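Local coordinates for short chain dehydrogenase/reductase (Acinetobacter baumannii, PDB 4IUY), which probably catalyses the NAD(P)-dependent oxidation or reduction of a substrate not yet identified, using a Rossmann fold, at residues F47-A52 and N73-Q78; I54-R59 and V77-F82; D134-A139 and A180-L185; I160-S165 and I201-I206. One frame throughout, in Å; residues are numbered along the deposited sequence.

In the fold
Contacts 2 and 4 are buried and belong to one parallel sheet: contact 2 pairs strands 53-58 and 79-83 at its margin within the chain, contact 4 strands 159-163 and 202-208 near the centre of the chain. Both rely on backbone hydrogen bonds. Contact 1, partly open, joins the ends of helices 38-49 and 65-75 by packing and a water; it shares Val-77 and Gln-78 with contact 2. Contact 3 is also buried, but its helices, 126-153 and 176-196, meet through side chains, leucine packing on bare backbone, and a lysine-bound water. It touches contact 4 through Lys-182 and Leu-185, and lies about 30 Å, centre to centre, from contact 1.

Contact 1 of 4, residues F47-A52 and N73-Q78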
loop_
_atom_site.group_PDB
_atom_site.type_symbol
_atom_site.label_atom_id
_atom_site.label_comp_id
_atom_site.label_asym_id
_atom_site.label_seq_id
_atom_site.Cartn_x
_atom_site.Cartn_y
_atom_site.Cartn_z
ATOM N N PHE D 47 26.798 1.805 -16.137
ATOM C CA PHE D 47 27.791 1.452 -15.115
ATOM C C PHE D 47 29.235 1.483 -15.671
ATOM O O PHE D 47 30.157 1.911 -14.981
ATOM C CB PHE D 47 27.443 0.118 -14.429
ATOM C CG PHE D 47 26.348 0.251 -13.378
ATOM C CD1 PHE D 47 26.664 0.564 -12.066
ATOM C CD2 PHE D 47 25.008 0.136 -13.724
ATOM C CE1 PHE D 47 25.675 0.719 -11.108
ATOM C CE2 PHE D 47 24.005 0.292 -12.770
ATOM C CZ PHE D 47 24.338 0.591 -11.458
ATOM N N ALA D 48 29.411 1.099 -16.930
ATOM C CA ALA D 48 30.731 1.169 -17.570
ATOM C C ALA D 48 31.208 2.619 -17.667
ATOM O O ALA D 48 32.348 2.922 -17.353
ATOM C CB ALA D 48 30.691 0.533 -18.963
ATOM N N LYS D 49 30.307 3.515 -18.058
ATOM C CA LYS D 49 30.627 4.932 -18.129
ATOM C C LYS D 49 31.040 5.458 -16.753
ATOM O O LYS D 49 31.910 6.315 -16.650
ATOM C CB LYS D 49 29.419 5.684 -18.668
ATOM C CG LYS D 49 29.671 7.018 -19.332
ATOM C CD LYS D 49 28.350 7.750 -19.402
ATOM C CE LYS D 49 27.235 6.784 -19.872
ATOM N NZ LYS D 49 25.854 7.297 -19.624
ATOM N N GLU D 50 30.448 4.906 -15.697
ATOM C CA GLU D 50 30.802 5.301 -14.334
ATOM C C GLU D 50 32.035 4.536 -13.798
ATOM O O GLU D 50 32.302 4.548 -12.594
ATOM C CB GLU D 50 29.604 5.138 -13.381
ATOM C CG GLU D 50 28.453 6.090 -13.697
ATOM C CD GLU D 50 28.911 7.534 -13.654
ATOM O OE1 GLU D 50 29.585 7.902 -12.670
ATOM O OE2 GLU D 50 28.657 8.282 -14.629
ATOM N N GLY D 51 32.754 3.848 -14.692
ATOM C CA GLY D 51 34.011 3.193 -14.343
ATOM C C GLY D 51 33.875 1.827 -13.685
ATOM O O GLY D 51 34.823 1.320 -13.118
ATOM N N ALA D 52 32.692 1.230 -13.755
ATOM C CA ALA D 52 32.457 -0.088 -13.165
ATOM C C ALA D 52 32.681 -1.195 -14.194
ATOM O O ALA D 52 32.431 -1.011 -15.392
ATOM C CB ALA D 52 31.021 -0.181 -12.590
ATOM N N ASN D 73 36.122 -0.675 -25.767
ATOM C CA ASN D 73 36.765 0.385 -26.535
ATOM C C ASN D 73 36.578 1.782 -25.964
ATOM O O ASN D 73 37.515 2.571 -25.918
ATOM C CB ASN D 73 36.274 0.342 -27.984
ATOM C CG ASN D 73 36.976 1.350 -28.876
ATOM O OD1 ASN D 73 36.544 2.503 -28.980
ATOM N ND2 ASN D 73 38.074 0.926 -29.520
ATOM N N GLU D 74 35.346 2.093 -25.571
ATOM C CA GLU D 74 34.991 3.436 -25.122
ATOM C C GLU D 74 35.266 3.736 -23.654
ATOM O O GLU D 74 35.622 4.857 -23.324
ATOM C CB GLU D 74 33.536 3.721 -25.464
ATOM C CG GLU D 74 33.373 4.051 -26.944
ATOM C CD GLU D 74 31.972 4.513 -27.282
ATOM O OE1 GLU D 74 31.170 4.722 -26.339
ATOM O OE2 GLU D 74 31.662 4.613 -28.492
ATOM N N TYR D 75 35.091 2.751 -22.777
ATOM C CA TYR D 75 35.202 2.993 -21.338
ATOM C C TYR D 75 36.373 2.299 -20.677
ATOM O O TYR D 75 36.731 2.644 -19.560
ATOM C CB TYR D 75 33.908 2.643 -20.613
ATOM C CG TYR D 75 32.729 3.300 -21.247
ATOM C CD1 TYR D 75 32.606 4.683 -21.243
ATOM C CD2 TYR D 75 31.722 2.543 -21.839
ATOM C CE1 TYR D 75 31.513 5.305 -21.837
ATOM C CE2 TYR D 75 30.633 3.147 -22.438
ATOM C CZ TYR D 75 30.528 4.532 -22.436
ATOM O OH TYR D 75 29.428 5.134 -23.025
ATOM N N GLY D 76 36.960 1.323 -21.369
ATOM C CA GLY D 76 38.127 0.606 -20.891
ATOM C C GLY D 76 37.934 -0.213 -19.621
ATOM O O GLY D 76 38.894 -0.464 -18.902
ATOM N N VAL D 77 36.702 -0.633 -19.342
ATOM C CA VAL D 77 36.420 -1.502 -18.196
ATOM C C VAL D 77 36.452 -3.001 -18.570
ATOM O O VAL D 77 36.409 -3.359 -19.741
ATOM C CB VAL D 77 35.041 -1.144 -17.578
ATOM C CG1 VAL D 77 35.016 0.320 -17.211
ATOM C CG2 VAL D 77 33.921 -1.454 -18.553
ATOM N N GLN D 78 36.514 -3.874 -17.570
ATOM C CA GLN D 78 36.401 -5.315 -17.793
ATOM C C GLN D 78 34.981 -5.704 -18.221
ATOM O O GLN D 78 33.988 -5.181 -17.670
ATOM C CB GLN D 78 36.773 -6.075 -16.517
ATOM C CG GLN D 78 38.212 -5.855 -16.095
ATOM C CD GLN D 78 39.154 -6.219 -17.221
ATOM O OE1 GLN D 78 39.786 -5.339 -17.829
ATOM N NE2 GLN D 78 39.242 -7.521 -17.528
HETATM O O HOH W 1 34.936 4.467 -17.446
#
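Lys-49 runs beside Tyr-75, both side chains pointing the same way, and lays its CA and CB over one face of the ring, while Lys-49 CG passes the rim, 3.5 Å from Tyr-75 CE1. Lys-49 CB makes a CH-pi contact 4.2 Å from the ring centroid, 27° off the normal. Glu-74 CB lies over the opposite face, so the phenol is sandwiched, and its OH is hydrogen-bonded to Glu-45 on the same helix as Lys-49. Deeper in, Ala-48 CB touches both Tyr-75 and Val-77, 3.7 Å from Tyr-75 CD2 and 3.8 Å from Val-77 CG2.

The segment 47-52 turns here in a Schellman motif that closes helix 38-49: Ala-52 N binds Phe-47 O, Gly-51 N binds Ala-48 O, and Gly-51 takes the positive phi of the C-prime position. The turn sends the chain toward strand 53-58 and presents Ala-52 O to Val-77, whose CB stands 3.4 Å from that oxygen with both methyls about as near.

Polar contact between the segments goes through water. One molecule donates to Ala-48 O at 3.0 Å and, weakly, to Tyr-75 O at 3.3 Å, linking the last turns of helices 38-49 and 65-75.

Contact 2 of 4, residues I54-R59 and V77-F82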
loop_
_atom_site.group_PDB
_atom_site.type_symbol
_atom_site.label_atom_id
_atom_site.label_comp_id
_atom_site.label_asym_id
_atom_site.label_seq_id
_atom_site.Cartn_x
_atom_site.Cartn_y
_atom_site.Cartn_z
ATOM N N ILE D 54 31.813 -4.886 -15.940
ATOM C CA ILE D 54 30.515 -5.339 -16.418
ATOM C C ILE D 54 30.458 -6.854 -16.636
ATOM O O ILE D 54 31.301 -7.419 -17.323
ATOM C CB ILE D 54 30.178 -4.622 -17.770
ATOM C CG1 ILE D 54 30.096 -3.115 -17.556
ATOM C CG2 ILE D 54 28.879 -5.114 -18.344
ATOM C CD1 ILE D 54 29.067 -2.736 -16.497
ATOM N N VAL D 55 29.479 -7.510 -16.023
ATOM C CA VAL D 55 29.159 -8.897 -16.377
ATOM C C VAL D 55 27.749 -8.969 -16.970
ATOM O O VAL D 55 26.753 -8.682 -16.296
ATOM C CB VAL D 55 29.241 -9.856 -15.178
ATOM C CG1 VAL D 55 28.961 -11.294 -15.658
ATOM C CG2 VAL D 55 30.607 -9.772 -14.524
ATOM N N ILE D 56 27.654 -9.315 -18.239
ATOM C CA ILE D 56 26.352 -9.318 -18.888
ATOM C C ILE D 56 25.979 -10.708 -19.350
ATOM O O ILE D 56 26.831 -11.482 -19.821
ATOM C CB ILE D 56 26.314 -8.353 -20.075
ATOM C CG1 ILE D 56 27.594 -8.450 -20.899
ATOM C CG2 ILE D 56 26.146 -6.919 -19.581
ATOM C CD1 ILE D 56 27.570 -7.599 -22.122
ATOM N N CYS D 57 24.715 -11.066 -19.166
ATOM C CA CYS D 57 24.257 -12.310 -19.764
ATOM C C CYS D 57 22.886 -12.240 -20.402
ATOM O O CYS D 57 22.094 -11.344 -20.108
ATOM C CB CYS D 57 24.404 -13.497 -18.803
ATOM S SG CYS D 57 24.044 -13.234 -17.107
ATOM N N ALA D 58 22.668 -13.153 -21.347
ATOM C CA ALA D 58 21.408 -13.278 -22.074
ATOM C C ALA D 58 21.378 -14.683 -22.686
ATOM O O ALA D 58 22.382 -15.396 -22.627
ATOM C CB ALA D 58 21.323 -12.210 -23.161
ATOM N N ARG D 59 20.247 -15.084 -23.274
ATOM C CA ARG D 59 20.142 -16.429 -23.856
ATOM C C ARG D 59 21.070 -16.581 -25.047
ATOM O O ARG D 59 21.782 -17.584 -25.168
ATOM C CB ARG D 59 18.709 -16.745 -24.288
ATOM C CG ARG D 59 18.424 -18.247 -24.442
ATOM C CD ARG D 59 17.079 -18.532 -25.117
ATOM N NE ARG D 59 16.160 -17.395 -25.053
ATOM C CZ ARG D 59 15.377 -17.109 -24.015
ATOM N NH1 ARG D 59 15.396 -17.877 -22.930
ATOM N NH2 ARG D 59 14.580 -16.046 -24.060
ATOM N N VAL D 77 36.702 -0.633 -19.342
ATOM C CA VAL D 77 36.420 -1.502 -18.196
ATOM C C VAL D 77 36.452 -3.001 -18.570
ATOM O O VAL D 77 36.409 -3.359 -19.741
ATOM C CB VAL D 77 35.041 -1.144 -17.578
ATOM C CG1 VAL D 77 35.016 0.320 -17.211
ATOM C CG2 VAL D 77 33.921 -1.454 -18.553
ATOM N N GLN D 78 36.514 -3.874 -17.570
ATOM C CA GLN D 78 36.401 -5.315 -17.793
ATOM C C GLN D 78 34.981 -5.704 -18.221
ATOM O O GLN D 78 33.988 -5.181 -17.670
ATOM C CB GLN D 78 36.773 -6.075 -16.517
ATOM C CG GLN D 78 38.212 -5.855 -16.095
ATOM C CD GLN D 78 39.154 -6.219 -17.221
ATOM O OE1 GLN D 78 39.786 -5.339 -17.829
ATOM N NE2 GLN D 78 39.242 -7.521 -17.528
ATOM N N VAL D 79 34.868 -6.575 -19.226
ATOM C CA VAL D 79 33.554 -7.104 -19.622
ATOM C C VAL D 79 33.595 -8.627 -19.744
ATOM O O VAL D 79 34.420 -9.178 -20.446
ATOM C CB VAL D 79 33.060 -6.540 -20.973
ATOM C CG1 VAL D 79 31.663 -7.024 -21.255
ATOM C CG2 VAL D 79 33.070 -5.045 -20.967
ATOM N N TYR D 80 32.686 -9.302 -19.061
ATOM C CA TYR D 80 32.550 -10.740 -19.198
ATOM C C TYR D 80 31.155 -11.004 -19.767
ATOM O O TYR D 80 30.194 -10.387 -19.351
ATOM C CB TYR D 80 32.712 -11.423 -17.849
ATOM C CG TYR D 80 34.088 -11.272 -17.241
ATOM C CD1 TYR D 80 35.066 -12.245 -17.440
ATOM C CD2 TYR D 80 34.417 -10.145 -16.465
ATOM C CE1 TYR D 80 36.340 -12.115 -16.884
ATOM C CE2 TYR D 80 35.701 -10.000 -15.905
ATOM C CZ TYR D 80 36.657 -10.997 -16.113
ATOM O OH TYR D 80 37.934 -10.880 -15.562
ATOM N N THR D 81 31.065 -11.830 -20.801
ATOM C CA THR D 81 29.766 -12.204 -21.339
ATOM C C THR D 81 29.483 -13.692 -21.082
ATOM O O THR D 81 30.389 -14.501 -21.035
ATOM C CB THR D 81 29.658 -11.879 -22.825
ATOM O OG1 THR D 81 30.604 -12.663 -23.560
ATOM C CG2 THR D 81 29.919 -10.404 -23.050
ATOM N N PHE D 82 28.220 -14.020 -20.853
ATOM C CA PHE D 82 27.791 -15.395 -20.649
ATOM C C PHE D 82 26.456 -15.672 -21.332
ATOM O O PHE D 82 25.466 -14.969 -21.116
ATOM C CB PHE D 82 27.646 -15.699 -19.161
ATOM C CG PHE D 82 28.940 -15.699 -18.408
ATOM C CD1 PHE D 82 29.802 -16.799 -18.484
ATOM C CD2 PHE D 82 29.302 -14.614 -17.615
ATOM C CE1 PHE D 82 31.009 -16.819 -17.775
ATOM C CE2 PHE D 82 30.505 -14.626 -16.898
ATOM C CZ PHE D 82 31.365 -15.733 -16.984
#
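Ile-54 opens a run of backbone hydrogen bonds with the neighbouring strand: its N donates to Gln-78 O at 2.8 Å, and Tyr-80 N returns to Ile-54 O at 2.9 Å. Ile-56 N to Tyr-80 O and Phe-82 N to Ile-56 O carry the pattern on, until Ala-58 N reaches Phe-82 O by a weak bond of 3.3 Å. This is parallel pairing, with axes 16° apart, and it closes the beta-alpha-beta unit made by strand 53-58, helix 65-75 and strand 79-83. The CA-H groups of Val-79, Val-55 and Thr-81 add weaker contacts to the same carbonyls.

Apolar contact is made on both faces. On one, Val-55 CG1 sits at the edge of the Phe-82 ring and in its plane, 3.9 Å from CD2; Met-95 and Leu-99 of helix 89-101 pack on Phe-82 there. On the other, Ile-56 has CG1 set between its own N and carbonyl carbon (chi1 42°), which lays the side chain alongside Thr-81, CG1 3.7 Å from Thr-81 CG2. Helix 65-75 covers this face, with Leu-67 on Ile-56 and Ile-71 on Val-79.

Main-chain groups thus fix the register, while apolar side chains bind the pair to helices 89-101 and 65-75.

Contact 3 of 4, residues D134-A139 and A180-L185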
loop_
_atom_site.group_PDB
_atom_site.type_symbol
_atom_site.label_atom_id
_atom_site.label_comp_id
_atom_site.label_asym_id
_atom_site.label_seq_id
_atom_site.Cartn_x
_atom_site.Cartn_y
_atom_site.Cartn_z
ATOM N N ASP D 134 8.029 -17.794 -14.402
ATOM C CA ASP D 134 9.377 -18.329 -14.143
ATOM C C ASP D 134 10.467 -17.345 -14.491
ATOM O O ASP D 134 11.425 -17.195 -13.737
ATOM C CB ASP D 134 9.635 -19.647 -14.875
ATOM C CG ASP D 134 8.789 -20.768 -14.338
ATOM O OD1 ASP D 134 8.087 -20.536 -13.328
ATOM O OD2 ASP D 134 8.827 -21.866 -14.918
ATOM N N THR D 135 10.311 -16.677 -15.629
ATOM C CA THR D 135 11.240 -15.649 -16.060
ATOM C C THR D 135 11.185 -14.392 -15.175
ATOM O O THR D 135 12.223 -13.844 -14.810
ATOM C CB THR D 135 10.972 -15.226 -17.513
ATOM O OG1 THR D 135 11.286 -16.310 -18.395
ATOM C CG2 THR D 135 11.822 -13.997 -17.888
ATOM N N ASN D 136 9.980 -13.945 -14.818
ATOM C CA ASN D 136 9.844 -12.677 -14.097
ATOM C C ASN D 136 10.048 -12.763 -12.605
ATOM O O ASN D 136 10.428 -11.767 -11.976
ATOM C CB ASN D 136 8.489 -12.011 -14.379
ATOM C CG ASN D 136 8.343 -11.537 -15.818
ATOM O OD1 ASN D 136 9.320 -11.280 -16.492
ATOM N ND2 ASN D 136 7.114 -11.425 -16.289
ATOM N N LEU D 137 9.830 -13.949 -12.040
ATOM C CA LEU D 137 9.832 -14.102 -10.580
ATOM C C LEU D 137 10.763 -15.236 -10.116
ATOM O O LEU D 137 11.626 -15.039 -9.260
ATOM C CB LEU D 137 8.419 -14.331 -10.056
ATOM C CG LEU D 137 8.250 -14.653 -8.569
ATOM C CD1 LEU D 137 8.809 -13.537 -7.651
ATOM C CD2 LEU D 137 6.792 -14.919 -8.252
ATOM N N LYS D 138 10.606 -16.422 -10.687
ATOM C CA LYS D 138 11.448 -17.532 -10.237
ATOM C C LYS D 138 12.929 -17.339 -10.555
ATOM O O LYS D 138 13.777 -17.613 -9.715
ATOM C CB LYS D 138 10.974 -18.856 -10.791
ATOM C CG LYS D 138 11.705 -20.046 -10.203
ATOM C CD LYS D 138 11.118 -21.321 -10.756
ATOM C CE LYS D 138 11.941 -22.536 -10.326
ATOM N NZ LYS D 138 11.477 -23.778 -11.034
ATOM N N ALA D 139 13.244 -16.897 -11.767
ATOM C CA ALA D 139 14.643 -16.700 -12.140
ATOM C C ALA D 139 15.396 -15.663 -11.300
ATOM O O ALA D 139 16.497 -15.952 -10.828
ATOM C CB ALA D 139 14.791 -16.429 -13.631
ATOM N N ALA D 180 0.885 -10.491 -11.829
ATOM C CA ALA D 180 1.043 -11.387 -10.683
ATOM C C ALA D 180 2.538 -11.571 -10.335
ATOM O O ALA D 180 2.928 -11.519 -9.162
ATOM C CB ALA D 180 0.362 -12.729 -10.943
ATOM N N SER D 181 3.365 -11.778 -11.363
ATOM C CA SER D 181 4.776 -12.059 -11.157
ATOM C C SER D 181 5.507 -10.838 -10.596
ATOM O O SER D 181 6.335 -10.966 -9.678
ATOM C CB SER D 181 5.417 -12.580 -12.457
ATOM O OG SER D 181 5.449 -11.578 -13.465
ATOM N N LYS D 182 5.181 -9.658 -11.120
ATOM C CA LYS D 182 5.798 -8.419 -10.637
ATOM C C LYS D 182 5.435 -8.082 -9.177
ATOM O O LYS D 182 6.301 -7.670 -8.402
ATOM C CB LYS D 182 5.443 -7.240 -11.547
ATOM C CG LYS D 182 6.083 -7.320 -12.931
ATOM C CD LYS D 182 7.584 -7.501 -12.891
ATOM C CE LYS D 182 8.193 -7.369 -14.281
ATOM N NZ LYS D 182 9.714 -7.287 -14.267
ATOM N N ALA D 183 4.167 -8.245 -8.805
ATOM C CA ALA D 183 3.778 -8.084 -7.399
ATOM C C ALA D 183 4.509 -9.128 -6.547
ATOM O O ALA D 183 4.903 -8.854 -5.410
ATOM C CB ALA D 183 2.276 -8.240 -7.215
ATOM N N GLY D 184 4.645 -10.338 -7.076
ATOM C CA GLY D 184 5.391 -11.362 -6.366
ATOM C C GLY D 184 6.833 -10.936 -6.125
ATOM O O GLY D 184 7.369 -11.131 -5.040
ATOM N N LEU D 185 7.472 -10.404 -7.165
ATOM C CA LEU D 185 8.855 -9.977 -7.073
ATOM C C LEU D 185 8.996 -8.786 -6.126
ATOM O O LEU D 185 9.938 -8.732 -5.317
ATOM C CB LEU D 185 9.410 -9.643 -8.454
ATOM C CG LEU D 185 10.877 -9.222 -8.522
ATOM C CD1 LEU D 185 11.791 -10.273 -7.934
ATOM C CD2 LEU D 185 11.301 -8.825 -9.947
HETATM O O HOH W 2 11.218 -9.494 -13.375
#
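Leu-137 and Asn-136 make the close part of the contact between these two nearly parallel helices, which cross at 19°. With CG anti to N (chi1 174°), Leu-137 swings CD1 onto bare backbone, 3.6 Å from Gly-184 C and 3.4 Å from Leu-185 N. Ser-181 fits in one turn earlier, its OG 3.2 Å from Asn-136 CB. Asn-136 ND2 also donates to that OG, at 3.3 Å and close to the amide plane, though each group has a stronger partner elsewhere, Val-115 O for the amide and Tyr-178 O for the hydroxyl.

On the Lys-182 side the helices are held more loosely, through water. Lys-182 CE comes no nearer than 4.4 Å to Asn-136 CG, and one water, 2.8 Å from both Asn-136 O and Lys-182 NZ, bridges them. A wider pi-type turn, with Ala-139 N bonded to Asp-134 O, passes through this point of the helix. Asparagine carbonyl, water and lysine match the arrangement of classical short-chain dehydrogenases, and Lys-182 follows Tyr-178 with their YxxxK spacing.

Lys-182 NZ reaches on to Thr-164 O beyond strand 159-163. Away from the sheet, Trp-129 of the second subunit packs on Leu-137, and Asp-130 of that subunit forms a salt bridge with Lys-138, placing helices 126-153 and 176-196 at the subunit interface.

Contact 4 of 4, residues I160-S165 and I201-I206; sequences IINITS and INVNAI
Ile-206 holds its chain extended (chi2 169°), so that CD1 reaches obliquely across to Ile-161 CG2, 3.8 Å away. Ile-163 instead bends at chi2 (-55°), folding CD1 toward the neighbouring strand until it lies 4.1 Å from Ile-206 CB. On the other face Ile-160 lies alongside Val-203, CG2 to CG1 at 4.1 Å, and sends CD1 on toward Ile-201 CG2.

Between the two faces the strands pair in parallel, their axes 25° apart. Ile-160 N donates to Asn-202 O, Asn-204 N to Ile-160 O, and Asn-162 N meets Asn-204 O at 2.8 Å in the carbonyl plane. Ile-206 N to Asn-162 O follows, and Thr-164 N closes the run on Ile-206 O at 2.7 Å. Ile-160 O is gripped twice, since a water 2.9 Å away also donates to it and accepts from Asn-204 ND2, which donates to Ile-258 O as well. The buried Asn-162 amide is met by Asn-111 and Thr-189, which probably fix its rotation. Ser-165, just beyond the pairing and touching Tyr-178, stands where classical relatives carry their conserved serine.

Strand 108-111 lies on the far edge of strand 159-163, hydrogen-bonded to the backbone of Ile-161 and Ile-163, and residues leading into strand 262-265 bond to Val-203 and Ala-205. Helix 244-251 packs on Ile-161 and Ile-206; Met-192 of helix 176-196 and Val-148 of helix 126-153 cover Ile-160 on the other face.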
loop_
_atom_site.group_PDB
_atom_site.type_symbol
_atom_site.label_atom_id
_atom_site.label_comp_id
_atom_site.label_asym_id
_atom_site.label_seq_id
_atom_site.Cartn_x
_atom_site.Cartn_y
_atom_site.Cartn_z
ATOM N N ILE D 160 21.639 -5.909 -4.329
ATOM C CA ILE D 160 20.748 -6.494 -5.306
ATOM C C ILE D 160 19.677 -5.472 -5.701
ATOM O O ILE D 160 19.106 -4.803 -4.840
ATOM C CB ILE D 160 20.078 -7.739 -4.751
ATOM C CG1 ILE D 160 21.137 -8.787 -4.400
ATOM C CG2 ILE D 160 19.036 -8.266 -5.761
ATOM C CD1 ILE D 160 20.575 -10.031 -3.734
ATOM N N ILE D 161 19.452 -5.335 -7.001
ATOM C CA ILE D 161 18.433 -4.460 -7.536
ATOM C C ILE D 161 17.501 -5.288 -8.438
ATOM O O ILE D 161 17.960 -5.897 -9.420
ATOM C CB ILE D 161 19.048 -3.313 -8.363
ATOM C CG1 ILE D 161 20.099 -2.543 -7.562
ATOM C CG2 ILE D 161 17.979 -2.385 -8.912
ATOM C CD1 ILE D 161 20.860 -1.528 -8.441
ATOM N N ASN D 162 16.215 -5.341 -8.084
ATOM C CA ASN D 162 15.207 -6.013 -8.902
ATOM C C ASN D 162 14.476 -5.031 -9.775
ATOM O O ASN D 162 13.898 -4.061 -9.294
ATOM C CB ASN D 162 14.190 -6.772 -8.018
ATOM C CG ASN D 162 14.822 -7.970 -7.286
ATOM O OD1 ASN D 162 15.661 -8.671 -7.856
ATOM N ND2 ASN D 162 14.425 -8.203 -6.031
ATOM N N ILE D 163 14.499 -5.253 -11.075
ATOM C CA ILE D 163 13.670 -4.414 -11.902
ATOM C C ILE D 163 12.269 -4.996 -11.908
ATOM O O ILE D 163 12.028 -6.089 -12.442
ATOM C CB ILE D 163 14.190 -4.272 -13.325
ATOM C CG1 ILE D 163 15.667 -3.897 -13.315
ATOM C CG2 ILE D 163 13.357 -3.227 -14.053
ATOM C CD1 ILE D 163 15.970 -2.676 -12.512
ATOM N N THR D 164 11.342 -4.288 -11.272
ATOM C CA THR D 164 9.960 -4.741 -11.315
ATOM C C THR D 164 9.212 -4.000 -12.429
ATOM O O THR D 164 9.520 -4.181 -13.597
ATOM C CB THR D 164 9.274 -4.633 -9.918
ATOM O OG1 THR D 164 9.224 -3.272 -9.455
ATOM C CG2 THR D 164 10.045 -5.507 -8.918
ATOM N N SER D 165 8.256 -3.159 -12.046
ATOM C CA SER D 165 7.326 -2.493 -12.953
ATOM C C SER D 165 6.279 -1.817 -12.076
ATOM O O SER D 165 5.971 -2.298 -10.980
ATOM C CB SER D 165 6.609 -3.523 -13.831
ATOM O OG SER D 165 5.540 -2.939 -14.566
ATOM N N ILE D 201 23.944 -7.373 2.890
ATOM C CA ILE D 201 23.451 -7.237 1.539
ATOM C C ILE D 201 22.107 -6.534 1.543
ATOM O O ILE D 201 21.149 -7.061 2.103
ATOM C CB ILE D 201 23.310 -8.599 0.884
ATOM C CG1 ILE D 201 24.698 -9.227 0.715
ATOM C CG2 ILE D 201 22.615 -8.491 -0.471
ATOM C CD1 ILE D 201 24.667 -10.687 0.344
ATOM N N ASN D 202 22.024 -5.358 0.919
ATOM C CA ASN D 202 20.729 -4.696 0.815
ATOM C C ASN D 202 20.014 -5.057 -0.518
ATOM O O ASN D 202 20.660 -5.296 -1.550
ATOM C CB ASN D 202 20.827 -3.169 1.038
ATOM C CG ASN D 202 21.691 -2.468 -0.001
ATOM O OD1 ASN D 202 22.538 -3.091 -0.650
ATOM N ND2 ASN D 202 21.488 -1.154 -0.153
ATOM N N VAL D 203 18.685 -5.098 -0.476
ATOM C CA VAL D 203 17.898 -5.577 -1.598
ATOM C C VAL D 203 16.773 -4.580 -1.882
ATOM O O VAL D 203 15.915 -4.324 -1.029
ATOM C CB VAL D 203 17.296 -6.970 -1.312
ATOM C CG1 VAL D 203 16.579 -7.502 -2.549
ATOM C CG2 VAL D 203 18.402 -7.974 -0.846
ATOM N N ASN D 204 16.788 -4.019 -3.088
ATOM C CA ASN D 204 15.821 -2.998 -3.477
ATOM C C ASN D 204 15.290 -3.195 -4.889
ATOM O O ASN D 204 15.831 -3.977 -5.679
ATOM C CB ASN D 204 16.434 -1.610 -3.338
ATOM C CG ASN D 204 16.743 -1.271 -1.915
ATOM O OD1 ASN D 204 15.841 -0.979 -1.116
ATOM N ND2 ASN D 204 18.015 -1.375 -1.555
ATOM N N ALA D 205 14.219 -2.480 -5.203
ATOM C CA ALA D 205 13.576 -2.614 -6.497
ATOM C C ALA D 205 13.422 -1.279 -7.198
ATOM O O ALA D 205 13.280 -0.246 -6.566
ATOM C CB ALA D 205 12.181 -3.301 -6.333
ATOM N N ILE D 206 13.434 -1.321 -8.520
ATOM C CA ILE D 206 13.062 -0.187 -9.328
ATOM C C ILE D 206 11.884 -0.578 -10.206
ATOM O O ILE D 206 11.912 -1.631 -10.863
ATOM C CB ILE D 206 14.225 0.263 -10.212
ATOM C CG1 ILE D 206 15.353 0.776 -9.308
ATOM C CG2 ILE D 206 13.735 1.348 -11.193
ATOM C CD1 ILE D 206 16.679 1.012 -10.011
HETATM O O HOH W 3 19.817 -2.297 -3.600
#